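Long-range contacts in copper-transporting ATPase (Sulfolobus solfataricus, PDB 2YJ6), which probably uses ATP hydrolysis to drive metal cations across the cell membrane, and is represented here by its soluble catalytic part, with an ATP analogue bound: residues V46-G51 with S130-D135; L54-A59 with Q81-L86; I107-K112 with A120-G125. The protein carries 1 engineered substitution. All blocks are in the same frame, centred on the assembly; numbering follows the deposited sequence.

Contact 1. Residues V46-G51 with S130-D135; sequences VTQFIG and SFNISD. With A99 (5'-O-[(S)-hydroxy{[(R)-hydroxy({(S)-hydroxy[(1S)-1-(2-nitrophenyl)ethoxy]phosphoryl}oxy)phosphoryl]oxy}phosphoryl]adenosine), chain C.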
loop_
_atom_site.group_PDB
_atom_site.type_symbol
_atom_site.label_atom_id
_atom_site.label_comp_id
_atom_site.label_asym_id
_atom_site.label_seq_id
_atom_site.Cartn_x
_atom_site.Cartn_y
_atom_site.Cartn_z
ATOM N N VAL A 46 -3.284 1.992 -14.381
ATOM C CA VAL A 46 -2.547 1.526 -15.563
ATOM C C VAL A 46 -1.629 2.625 -16.139
ATOM O O VAL A 46 -2.080 3.720 -16.446
ATOM C CB VAL A 46 -3.498 1.004 -16.680
ATOM C CG1 VAL A 46 -2.693 0.681 -17.977
ATOM C CG2 VAL A 46 -4.300 -0.207 -16.189
ATOM N N THR A 47 -0.342 2.337 -16.292
ATOM C CA THR A 47 0.555 3.330 -16.899
ATOM C C THR A 47 0.972 3.000 -18.341
ATOM O O THR A 47 1.435 3.875 -19.066
ATOM C CB THR A 47 1.804 3.593 -16.026
ATOM O OG1 THR A 47 2.599 2.405 -15.939
ATOM C CG2 THR A 47 1.380 4.012 -14.613
ATOM N N GLN A 48 0.800 1.740 -18.738
ATOM C CA GLN A 48 1.111 1.277 -20.094
ATOM C C GLN A 48 0.365 -0.037 -20.415
ATOM O O GLN A 48 0.298 -0.945 -19.582
ATOM C CB GLN A 48 2.639 1.091 -20.255
ATOM C CG GLN A 48 3.107 0.561 -21.625
ATOM C CD GLN A 48 4.624 0.320 -21.695
ATOM O OE1 GLN A 48 5.419 1.261 -21.839
ATOM N NE2 GLN A 48 5.025 -0.948 -21.597
ATOM N N PHE A 49 -0.203 -0.118 -21.616
ATOM C CA PHE A 49 -0.696 -1.372 -22.185
ATOM C C PHE A 49 -0.033 -1.678 -23.524
ATOM O O PHE A 49 0.000 -0.830 -24.413
ATOM C CB PHE A 49 -2.208 -1.328 -22.396
ATOM C CG PHE A 49 -2.767 -2.541 -23.123
ATOM C CD1 PHE A 49 -2.799 -3.787 -22.511
ATOM C CD2 PHE A 49 -3.309 -2.417 -24.410
ATOM C CE1 PHE A 49 -3.342 -4.914 -23.189
ATOM C CE2 PHE A 49 -3.844 -3.532 -25.091
ATOM C CZ PHE A 49 -3.863 -4.775 -24.480
ATOM N N ILE A 50 0.486 -2.890 -23.674
ATOM C CA ILE A 50 0.983 -3.325 -24.971
ATOM C C ILE A 50 0.150 -4.465 -25.538
ATOM O O ILE A 50 0.124 -5.536 -24.962
ATOM C CB ILE A 50 2.429 -3.831 -24.895
ATOM C CG1 ILE A 50 3.321 -2.828 -24.160
ATOM C CG2 ILE A 50 2.951 -4.143 -26.317
ATOM C CD1 ILE A 50 4.699 -2.741 -24.734
ATOM N N GLY A 51 -0.483 -4.226 -26.686
ATOM C CA GLY A 51 -1.253 -5.235 -27.405
ATOM C C GLY A 51 -2.316 -4.514 -28.236
ATOM O O GLY A 51 -2.363 -3.283 -28.240
ATOM N N SER A 130 0.467 -7.201 -22.435
ATOM C CA SER A 130 0.868 -6.917 -21.042
ATOM C C SER A 130 0.477 -5.513 -20.572
ATOM O O SER A 130 0.183 -4.611 -21.388
ATOM C CB SER A 130 2.382 -7.139 -20.841
ATOM O OG SER A 130 3.144 -6.364 -21.755
ATOM N N PHE A 131 0.461 -5.340 -19.254
ATOM C CA PHE A 131 0.217 -4.045 -18.623
ATOM C C PHE A 131 1.348 -3.678 -17.649
ATOM O O PHE A 131 1.988 -4.544 -17.057
ATOM C CB PHE A 131 -1.048 -4.063 -17.761
ATOM C CG PHE A 131 -2.339 -4.272 -18.498
ATOM C CD1 PHE A 131 -2.826 -5.551 -18.729
ATOM C CD2 PHE A 131 -3.123 -3.193 -18.854
ATOM C CE1 PHE A 131 -4.024 -5.749 -19.366
ATOM C CE2 PHE A 131 -4.339 -3.374 -19.498
ATOM C CZ PHE A 131 -4.804 -4.660 -19.745
ATOM N N ASN A 132 1.552 -2.381 -17.455
ATOM C CA ASN A 132 2.293 -1.880 -16.307
ATOM C C ASN A 132 1.366 -1.060 -15.431
ATOM O O ASN A 132 0.626 -0.207 -15.921
ATOM C CB ASN A 132 3.486 -1.033 -16.733
ATOM C CG ASN A 132 4.610 -1.867 -17.281
ATOM O OD1 ASN A 132 4.902 -2.940 -16.754
ATOM N ND2 ASN A 132 5.235 -1.396 -18.352
ATOM N N ILE A 133 1.436 -1.314 -14.127
ATOM C CA ILE A 133 0.508 -0.758 -13.151
ATOM C C ILE A 133 1.257 -0.045 -12.029
ATOM O O ILE A 133 2.270 -0.556 -11.548
ATOM C CB ILE A 133 -0.351 -1.890 -12.567
ATOM C CG1 ILE A 133 -1.309 -2.393 -13.644
ATOM C CG2 ILE A 133 -1.107 -1.422 -11.342
ATOM C CD1 ILE A 133 -2.149 -3.552 -13.221
ATOM N N SER A 134 0.762 1.129 -11.632
ATOM C CA SER A 134 1.396 1.939 -10.579
ATOM C C SER A 134 0.420 2.506 -9.540
ATOM O O SER A 134 -0.792 2.503 -9.742
ATOM C CB SER A 134 2.183 3.101 -11.184
ATOM O OG SER A 134 3.226 2.628 -12.016
ATOM N N ASP A 135 0.989 2.989 -8.433
ATOM C CA ASP A 135 0.266 3.645 -7.342
ATOM C C ASP A 135 0.466 5.140 -7.570
ATOM O O ASP A 135 1.232 5.521 -8.456
ATOM C CB ASP A 135 0.904 3.235 -6.000
ATOM C CG ASP A 135 -0.060 3.315 -4.811
ATOM O OD1 ASP A 135 -0.983 4.159 -4.809
ATOM O OD2 ASP A 135 0.126 2.516 -3.865
HETATM C "C'" A99 C . -1.932 -4.018 -5.821
HETATM N N1 A99 C . -5.872 -9.944 -12.141
HETATM C C2 A99 C . -4.592 -9.970 -12.560
HETATM N N3 A99 C . -3.563 -10.253 -11.750
HETATM C C4 A99 C . -3.775 -10.541 -10.436
HETATM C C5 A99 C . -5.149 -10.526 -9.907
HETATM C C6 A99 C . -6.234 -10.199 -10.860
HETATM N N6 A99 C . -7.539 -10.165 -10.476
HETATM N N7 A99 C . -5.064 -10.833 -8.600
HETATM C C8 A99 C . -3.754 -11.023 -8.315
HETATM N N9 A99 C . -2.986 -10.842 -9.403
HETATM P PA A99 C . -1.946 -10.571 -4.144
HETATM P PB A99 C . -1.851 -7.814 -3.700
HETATM P PG A99 C . -0.194 -5.686 -4.574
HETATM O "O'L" A99 C . 0.147 -2.737 -7.195
HETATM O "O'M" A99 C . -0.044 -0.661 -7.569
HETATM C "C1'" A99 C . -1.297 -0.264 -5.209
HETATM O O1A A99 C . -0.590 -10.545 -3.476
HETATM C C1B A99 C . -1.516 -10.989 -9.458
HETATM O O1B A99 C . -3.104 -7.090 -3.251
HETATM O O1G A99 C . -0.546 -5.118 -3.216
HETATM C "C2'" A99 C . -1.178 -1.510 -5.803
HETATM N "N2'" A99 C . -0.322 -1.648 -6.900
HETATM O "O2'" A99 C . 0.292 -9.504 -9.963
HETATM O O2A A99 C . -3.126 -11.212 -3.460
HETATM C C2B A99 C . -0.863 -9.662 -9.131
HETATM O O2B A99 C . -0.807 -8.237 -2.687
HETATM O O2G A99 C . -0.629 -4.629 -5.726
HETATM C "C3'" A99 C . -1.969 -2.644 -5.254
HETATM O "O3'" A99 C . 0.723 -9.018 -7.416
HETATM O O3A A99 C . -2.354 -9.079 -4.547
HETATM C C3B A99 C . -0.469 -9.774 -7.675
HETATM O O3B A99 C . -1.139 -6.959 -4.875
HETATM O O3G A99 C . 1.239 -6.100 -4.838
HETATM C "C4'" A99 C . -2.808 -2.405 -4.174
HETATM O "O4'" A99 C . -1.105 -11.920 -8.446
HETATM C C4B A99 C . -0.263 -11.271 -7.484
HETATM C "C5'" A99 C . -2.883 -1.139 -3.607
HETATM O "O5'" A99 C . -1.807 -11.195 -5.622
HETATM C C5B A99 C . -0.568 -11.750 -6.067
HETATM C "C6'" A99 C . -2.140 -0.086 -4.123
HETATM C "CM'" A99 C . -3.031 -4.842 -5.155
#
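Phe49 presses CD1 over one face of the Phe131 ring, toward its rim, with Phe49 CD1 3.4 Å from Phe131 CE2; the two rings meet obliquely, their planes 41° apart. Phe49 CG stands anti to the backbone N (chi1 174°), which carries the ring across to its neighbour. At the edge of the same Phe131 ring, near its plane, Val46 CG1 fills the next hollow, 4.0 Å from Phe131 CD2. Tyr77 and Ile74 of helix 69-80 pack on this apolar face. The other face is more polar: the Gln48 and Asn132 amides lie side by side, yet Gln48 NE2 and Asn132 ND2, 3.3 Å apart, are both donors and do not bond. Between Val46 and Gln48 the edge strand bulges. Asn132 O takes the Thr47 N-H at 2.7 Å and, weakly, that of Gln48 N at 3.4 Å, while Thr47 CG2 rests on Ser134 OG. Beyond the pairing, Asp135 turns to the bound nucleotide analogue, OD2 lying 3.4 Å from C1' of its nitrophenyl ring. The doubled pairing of Thr47 and Gln48 with Asn132 is a classic beta bulge, on an outermost strand of the antiparallel sheet in the nucleotide-binding domain of a P-type ATPase.

Contact 2. Residues L54-A59 with Q81-L86; sequences LSLAYA and QGVKIL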
loop_
_atom_site.group_PDB
_atom_site.type_symbol
_atom_site.label_atom_id
_atom_site.label_comp_id
_atom_site.label_asym_id
_atom_site.label_seq_id
_atom_site.Cartn_x
_atom_site.Cartn_y
_atom_site.Cartn_z
ATOM N N LEU A 54 -8.480 -5.960 -29.381
ATOM C CA LEU A 54 -9.208 -7.199 -29.135
ATOM C C LEU A 54 -8.739 -7.842 -27.837
ATOM O O LEU A 54 -9.559 -8.263 -27.001
ATOM C CB LEU A 54 -9.051 -8.182 -30.301
ATOM C CG LEU A 54 -9.707 -9.542 -30.052
ATOM C CD1 LEU A 54 -11.243 -9.419 -29.927
ATOM C CD2 LEU A 54 -9.321 -10.562 -31.115
ATOM N N SER A 55 -7.415 -7.893 -27.674
ATOM C CA SER A 55 -6.789 -8.434 -26.475
ATOM C C SER A 55 -7.209 -7.652 -25.254
ATOM O O SER A 55 -7.488 -8.227 -24.187
ATOM C CB SER A 55 -5.259 -8.402 -26.594
ATOM O OG SER A 55 -4.831 -9.470 -27.395
ATOM N N LEU A 56 -7.220 -6.336 -25.413
ATOM C CA LEU A 56 -7.662 -5.437 -24.359
ATOM C C LEU A 56 -9.115 -5.751 -23.956
ATOM O O LEU A 56 -9.411 -5.849 -22.765
ATOM C CB LEU A 56 -7.526 -3.968 -24.794
ATOM C CG LEU A 56 -7.971 -2.898 -23.782
ATOM C CD1 LEU A 56 -7.237 -3.010 -22.422
ATOM C CD2 LEU A 56 -7.809 -1.495 -24.352
ATOM N N ALA A 57 -10.008 -5.903 -24.938
ATOM C CA ALA A 57 -11.417 -6.270 -24.653
ATOM C C ALA A 57 -11.565 -7.620 -23.930
ATOM O O ALA A 57 -12.430 -7.778 -23.073
ATOM C CB ALA A 57 -12.282 -6.254 -25.941
ATOM N N TYR A 58 -10.710 -8.580 -24.280
ATOM C CA TYR A 58 -10.781 -9.935 -23.746
ATOM C C TYR A 58 -10.374 -9.957 -22.284
ATOM O O TYR A 58 -11.041 -10.573 -21.441
ATOM C CB TYR A 58 -9.849 -10.875 -24.525
ATOM C CG TYR A 58 -10.421 -11.503 -25.779
ATOM C CD1 TYR A 58 -11.773 -11.415 -26.081
ATOM C CD2 TYR A 58 -9.595 -12.192 -26.660
ATOM C CE1 TYR A 58 -12.284 -11.994 -27.222
ATOM C CE2 TYR A 58 -10.091 -12.768 -27.798
ATOM C CZ TYR A 58 -11.438 -12.668 -28.078
ATOM O OH TYR A 58 -11.921 -13.249 -29.221
ATOM N N ALA A 59 -9.259 -9.299 -21.991
ATOM C CA ALA A 59 -8.778 -9.175 -20.623
ATOM C C ALA A 59 -9.742 -8.384 -19.740
ATOM O O ALA A 59 -9.993 -8.770 -18.593
ATOM C CB ALA A 59 -7.381 -8.540 -20.580
ATOM N N GLN A 81 -10.722 3.664 -23.108
ATOM C CA GLN A 81 -10.223 3.461 -24.467
ATOM C C GLN A 81 -11.343 3.066 -25.435
ATOM O O GLN A 81 -11.095 2.836 -26.615
ATOM C CB GLN A 81 -9.113 2.405 -24.496
ATOM C CG GLN A 81 -7.918 2.720 -23.605
ATOM C CD GLN A 81 -7.317 4.082 -23.896
ATOM O OE1 GLN A 81 -6.958 4.385 -25.035
ATOM N NE2 GLN A 81 -7.212 4.916 -22.868
ATOM N N GLY A 82 -12.573 2.988 -24.936
ATOM C CA GLY A 82 -13.709 2.678 -25.792
ATOM C C GLY A 82 -14.124 1.215 -25.880
ATOM O O GLY A 82 -14.901 0.834 -26.764
ATOM N N VAL A 83 -13.622 0.388 -24.969
ATOM C CA VAL A 83 -13.930 -1.036 -25.003
ATOM C C VAL A 83 -15.365 -1.334 -24.544
ATOM O O VAL A 83 -15.867 -0.724 -23.597
ATOM C CB VAL A 83 -12.946 -1.842 -24.127
ATOM C CG1 VAL A 83 -13.474 -3.252 -23.889
ATOM C CG2 VAL A 83 -11.541 -1.868 -24.748
ATOM N N LYS A 84 -16.013 -2.277 -25.221
ATOM C CA LYS A 84 -17.306 -2.794 -24.784
ATOM C C LYS A 84 -17.119 -4.146 -24.084
ATOM O O LYS A 84 -16.386 -5.004 -24.561
ATOM C CB LYS A 84 -18.274 -2.931 -25.968
ATOM C CG LYS A 84 -18.728 -1.595 -26.567
ATOM C CD LYS A 84 -19.754 -1.794 -27.677
ATOM C CE LYS A 84 -20.258 -0.454 -28.207
ATOM N NZ LYS A 84 -20.678 0.438 -27.087
ATOM N N ILE A 85 -17.783 -4.333 -22.955
ATOM C CA ILE A 85 -17.571 -5.536 -22.159
ATOM C C ILE A 85 -18.347 -6.732 -22.689
ATOM O O ILE A 85 -19.533 -6.623 -22.979
ATOM C CB ILE A 85 -17.925 -5.296 -20.691
ATOM C CG1 ILE A 85 -16.971 -4.254 -20.093
ATOM C CG2 ILE A 85 -17.896 -6.617 -19.922
ATOM C CD1 ILE A 85 -15.525 -4.750 -19.879
ATOM N N LEU A 86 -17.663 -7.869 -22.820
ATOM C CA LEU A 86 -18.222 -9.062 -23.455
ATOM C C LEU A 86 -18.586 -10.118 -22.416
ATOM O O LEU A 86 -18.086 -10.099 -21.282
ATOM C CB LEU A 86 -17.237 -9.651 -24.476
ATOM C CG LEU A 86 -16.713 -8.798 -25.641
ATOM C CD1 LEU A 86 -15.564 -9.507 -26.352
ATOM C CD2 LEU A 86 -17.801 -8.437 -26.647
#
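Leu56 and Ala57 of helix 53-63 take the two methyls of Val83, in the loop that leaves helix 69-80 after a Schellman motif; these two helices pack beside each other on the antiparallel sheet of the nucleotide-binding domain. Along the first segment, Leu54 does not reach the loop but lays CD1 over one face of the Tyr58 ring, 3.7 Å above its plane. Leu56 comes next: its CG, anti to the backbone N (chi1 179°), extends toward the loop, and Leu56 CD2 lies 3.8 Å from Val83 CG2 and 4.1 Å from Gln81 CB. Gly82, with a positive phi of 94°, takes the chain out of helix 69-80 and into the loop that passes helix 53-63. Ala57 has only a methyl, which lets Val83 CG1 come down close to the helix backbone, 3.7 Å from Ala57 CA. The other branch, CG2, is the one on Leu56, and Val83 thus straddles consecutive residues of the helix. No hydrogen bond joins the two segments directly, but Ser61 OG bonds both Ala57 O and Leu86 N, linking them from one turn further on. Tyr58 closes the row with its ring edge, where Tyr58 CE1 meets Leu86 CD1 at 4.2 Å.

Contact 3. Residues I107-K112 with A120-G125; sequences IIEVKK and AVYING. With A99 (5'-O-[(S)-hydroxy{[(R)-hydroxy({(S)-hydroxy[(1S)-1-(2-nitrophenyl)ethoxy]phosphoryl}oxy)phosphoryl]oxy}phosphoryl]adenosine), chain C.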
loop_
_atom_site.group_PDB
_atom_site.type_symbol
_atom_site.label_atom_id
_atom_site.label_comp_id
_atom_site.label_asym_id
_atom_site.label_seq_id
_atom_site.Cartn_x
_atom_site.Cartn_y
_atom_site.Cartn_z
ATOM N N ILE A 107 -9.621 -19.578 -24.277
ATOM C CA ILE A 107 -9.343 -19.505 -22.854
ATOM C C ILE A 107 -8.407 -18.332 -22.524
ATOM O O ILE A 107 -7.305 -18.240 -23.058
ATOM C CB ILE A 107 -8.699 -20.807 -22.339
ATOM C CG1 ILE A 107 -9.646 -21.993 -22.530
ATOM C CG2 ILE A 107 -8.335 -20.672 -20.874
ATOM C CD1 ILE A 107 -9.882 -22.368 -23.985
ATOM N N ILE A 108 -8.848 -17.466 -21.616
ATOM C CA ILE A 108 -8.142 -16.231 -21.292
ATOM C C ILE A 108 -7.676 -16.208 -19.843
ATOM O O ILE A 108 -8.486 -16.346 -18.927
ATOM C CB ILE A 108 -9.062 -15.008 -21.537
ATOM C CG1 ILE A 108 -9.395 -14.891 -23.027
ATOM C CG2 ILE A 108 -8.417 -13.725 -21.034
ATOM C CD1 ILE A 108 -10.773 -15.343 -23.382
ATOM N N GLU A 109 -6.379 -16.031 -19.626
ATOM C CA GLU A 109 -5.864 -15.850 -18.273
ATOM C C GLU A 109 -5.209 -14.480 -18.157
ATOM O O GLU A 109 -4.636 -13.985 -19.135
ATOM C CB GLU A 109 -4.861 -16.953 -17.920
ATOM C CG GLU A 109 -5.301 -18.350 -18.350
ATOM C CD GLU A 109 -4.150 -19.351 -18.375
ATOM O OE1 GLU A 109 -3.790 -19.855 -17.285
ATOM O OE2 GLU A 109 -3.608 -19.632 -19.478
ATOM N N VAL A 110 -5.310 -13.872 -16.977
ATOM C CA VAL A 110 -4.602 -12.626 -16.654
ATOM C C VAL A 110 -3.850 -12.803 -15.338
ATOM O O VAL A 110 -4.477 -13.122 -14.330
ATOM C CB VAL A 110 -5.582 -11.445 -16.448
ATOM C CG1 VAL A 110 -4.815 -10.151 -16.291
ATOM C CG2 VAL A 110 -6.608 -11.341 -17.581
ATOM N N LYS A 111 -2.530 -12.590 -15.315
ATOM C CA LYS A 111 -1.764 -12.746 -14.063
ATOM C C LYS A 111 -0.411 -12.013 -14.004
ATOM O O LYS A 111 -0.068 -11.264 -14.911
ATOM C CB LYS A 111 -1.556 -14.232 -13.746
ATOM C CG LYS A 111 -0.744 -14.980 -14.789
ATOM C CD LYS A 111 -1.050 -16.470 -14.738
ATOM C CE LYS A 111 -1.210 -17.025 -16.139
ATOM N NZ LYS A 111 -2.077 -16.104 -16.951
ATOM N N LYS A 112 0.352 -12.242 -12.934
ATOM C CA LYS A 112 1.668 -11.616 -12.774
ATOM C C LYS A 112 2.624 -11.962 -13.919
ATOM O O LYS A 112 2.709 -13.119 -14.332
ATOM C CB LYS A 112 2.308 -12.015 -11.439
ATOM N N ALA A 120 0.248 -9.947 -17.278
ATOM C CA ALA A 120 0.279 -10.593 -18.590
ATOM C C ALA A 120 -1.032 -11.270 -19.000
ATOM O O ALA A 120 -1.774 -11.805 -18.158
ATOM C CB ALA A 120 1.441 -11.577 -18.675
ATOM N N VAL A 121 -1.297 -11.257 -20.306
ATOM C CA VAL A 121 -2.538 -11.798 -20.859
ATOM C C VAL A 121 -2.228 -12.991 -21.760
ATOM O O VAL A 121 -1.497 -12.852 -22.748
ATOM C CB VAL A 121 -3.304 -10.727 -21.695
ATOM C CG1 VAL A 121 -4.635 -11.270 -22.200
ATOM C CG2 VAL A 121 -3.527 -9.464 -20.891
ATOM N N TYR A 122 -2.778 -14.152 -21.410
ATOM C CA TYR A 122 -2.640 -15.384 -22.185
ATOM C C TYR A 122 -3.906 -15.765 -22.941
ATOM O O TYR A 122 -5.002 -15.702 -22.384
ATOM C CB TYR A 122 -2.253 -16.539 -21.257
ATOM C CG TYR A 122 -0.916 -16.342 -20.618
ATOM C CD1 TYR A 122 -0.758 -15.471 -19.566
ATOM C CD2 TYR A 122 0.203 -17.003 -21.096
ATOM C CE1 TYR A 122 0.480 -15.274 -18.977
ATOM C CE2 TYR A 122 1.452 -16.808 -20.530
ATOM C CZ TYR A 122 1.585 -15.944 -19.467
ATOM O OH TYR A 122 2.824 -15.746 -18.887
ATOM N N ILE A 123 -3.757 -16.170 -24.204
ATOM C CA ILE A 123 -4.875 -16.731 -24.957
ATOM C C ILE A 123 -4.535 -18.130 -25.461
ATOM O O ILE A 123 -3.654 -18.298 -26.307
ATOM C CB ILE A 123 -5.329 -15.830 -26.124
ATOM C CG1 ILE A 123 -5.814 -14.485 -25.580
ATOM C CG2 ILE A 123 -6.438 -16.498 -26.911
ATOM C CD1 ILE A 123 -6.483 -13.634 -26.611
ATOM N N ASN A 124 -5.232 -19.123 -24.908
ATOM C CA ASN A 124 -4.943 -20.537 -25.152
ATOM C C ASN A 124 -3.463 -20.890 -24.913
ATOM O O ASN A 124 -2.854 -21.610 -25.694
ATOM C CB ASN A 124 -5.429 -20.973 -26.545
ATOM C CG ASN A 124 -6.968 -21.052 -26.638
ATOM O OD1 ASN A 124 -7.636 -21.437 -25.678
ATOM N ND2 ASN A 124 -7.523 -20.682 -27.793
ATOM N N GLY A 125 -2.905 -20.375 -23.818
ATOM C CA GLY A 125 -1.533 -20.662 -23.432
ATOM C C GLY A 125 -0.440 -19.774 -24.028
ATOM O O GLY A 125 0.716 -19.894 -23.643
HETATM C "C'" A99 C . -1.932 -4.018 -5.821
HETATM N N1 A99 C . -5.872 -9.944 -12.141
HETATM C C2 A99 C . -4.592 -9.970 -12.560
HETATM N N3 A99 C . -3.563 -10.253 -11.750
HETATM C C4 A99 C . -3.775 -10.541 -10.436
HETATM C C5 A99 C . -5.149 -10.526 -9.907
HETATM C C6 A99 C . -6.234 -10.199 -10.860
HETATM N N6 A99 C . -7.539 -10.165 -10.476
HETATM N N7 A99 C . -5.064 -10.833 -8.600
HETATM C C8 A99 C . -3.754 -11.023 -8.315
HETATM N N9 A99 C . -2.986 -10.842 -9.403
HETATM P PA A99 C . -1.946 -10.571 -4.144
HETATM P PB A99 C . -1.851 -7.814 -3.700
HETATM P PG A99 C . -0.194 -5.686 -4.574
HETATM O "O'L" A99 C . 0.147 -2.737 -7.195
HETATM O "O'M" A99 C . -0.044 -0.661 -7.569
HETATM C "C1'" A99 C . -1.297 -0.264 -5.209
HETATM O O1A A99 C . -0.590 -10.545 -3.476
HETATM C C1B A99 C . -1.516 -10.989 -9.458
HETATM O O1B A99 C . -3.104 -7.090 -3.251
HETATM O O1G A99 C . -0.546 -5.118 -3.216
HETATM C "C2'" A99 C . -1.178 -1.510 -5.803
HETATM N "N2'" A99 C . -0.322 -1.648 -6.900
HETATM O "O2'" A99 C . 0.292 -9.504 -9.963
HETATM O O2A A99 C . -3.126 -11.212 -3.460
HETATM C C2B A99 C . -0.863 -9.662 -9.131
HETATM O O2B A99 C . -0.807 -8.237 -2.687
HETATM O O2G A99 C . -0.629 -4.629 -5.726
HETATM C "C3'" A99 C . -1.969 -2.644 -5.254
HETATM O "O3'" A99 C . 0.723 -9.018 -7.416
HETATM O O3A A99 C . -2.354 -9.079 -4.547
HETATM C C3B A99 C . -0.469 -9.774 -7.675
HETATM O O3B A99 C . -1.139 -6.959 -4.875
HETATM O O3G A99 C . 1.239 -6.100 -4.838
HETATM C "C4'" A99 C . -2.808 -2.405 -4.174
HETATM O "O4'" A99 C . -1.105 -11.920 -8.446
HETATM C C4B A99 C . -0.263 -11.271 -7.484
HETATM C "C5'" A99 C . -2.883 -1.139 -3.607
HETATM O "O5'" A99 C . -1.807 -11.195 -5.622
HETATM C C5B A99 C . -0.568 -11.750 -6.067
HETATM C "C6'" A99 C . -2.140 -0.086 -4.123
HETATM C "CM'" A99 C . -3.031 -4.842 -5.155
HETATM O O HOH W 1 -4.755 -19.181 -22.137
#
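Tyr122 and Glu109 face each other as a hydrogen-bonded pair in an antiparallel beta hairpin, strand 106-112 with strand 119-123, that forms the middle of the nucleotide-binding domain's sheet. Tyr122 N reaches Glu109 O at 2.9 Å and Glu109 N returns the bond to Tyr122 O; Lys111 and Ala120 make a second such pair. The side chains alternate. Ile108, Val110, Val121 and Ile123 share one face, whereas Glu109, Lys111, Ala120 and Tyr122 share the other.

The Tyr122 side chain lies along this second face. Its CB lies 3.8 Å from Glu109 OE2, and CG, anti to the carbonyl carbon (chi1 -64°), brings the ring beside the lysine. The Lys111 and Tyr122 side chains cross at about a right angle. Tyr122 CG is 3.9 Å from Lys111 NZ; CD1 lies nearer to that amine, at a spacing so short that its detail is doubtful; further out, CE1 is 3.7 Å from Lys111 CE. The ring thus meets the lysine through CD1 and CE1, and its tip continues past: Tyr122 CZ is already 4.4 Å from Lys111 NZ, and OH lies beyond. Gly125 O lies at the ring's edge, in its plane.

At the nucleotide end, the strand runs along the analogue's adenosine: Val110 O is 3.6 Å from its C2, and Lys112 CB meets the ribose O2'. Val110 also touches Glu63, which hydrogen-bonds the analogue.

At the far end Asn124 and Gly125, both with positive phi, fit a type I' turn into the next strand. Asn124 N bonds Ile107 O, while Asn124 OD1 accepts the Ile107 N-H at 3.1 Å from well above its carbonyl plane. A water ties the corner together, giving hydrogens to Ile107 O and Glu109 OE2, and accepting the Gly125 N-H at 2.8 Å.

From the N terminus, the chain first enters contact 1 on strand 45-50, but completes it only with strand 126-134, after the rest of this domain's sheet and its two helices have been built. Within that long loop lie the other two contacts, in series: contact 2 brings the loop after helix 69-80 back onto helix 53-63, and contact 3 then closes a short hairpin. Leu56 packs on Phe49 and Phe131, Tyr58 and Ala59 on Ile123 and Val121, so helix 53-63 joins contact 2 to both sheet contacts. Phe131 also meets Val121 between neighbouring strands. Contacts 1 and 3 touch opposite ends of the bound analogue, nitrophenyl and adenosine.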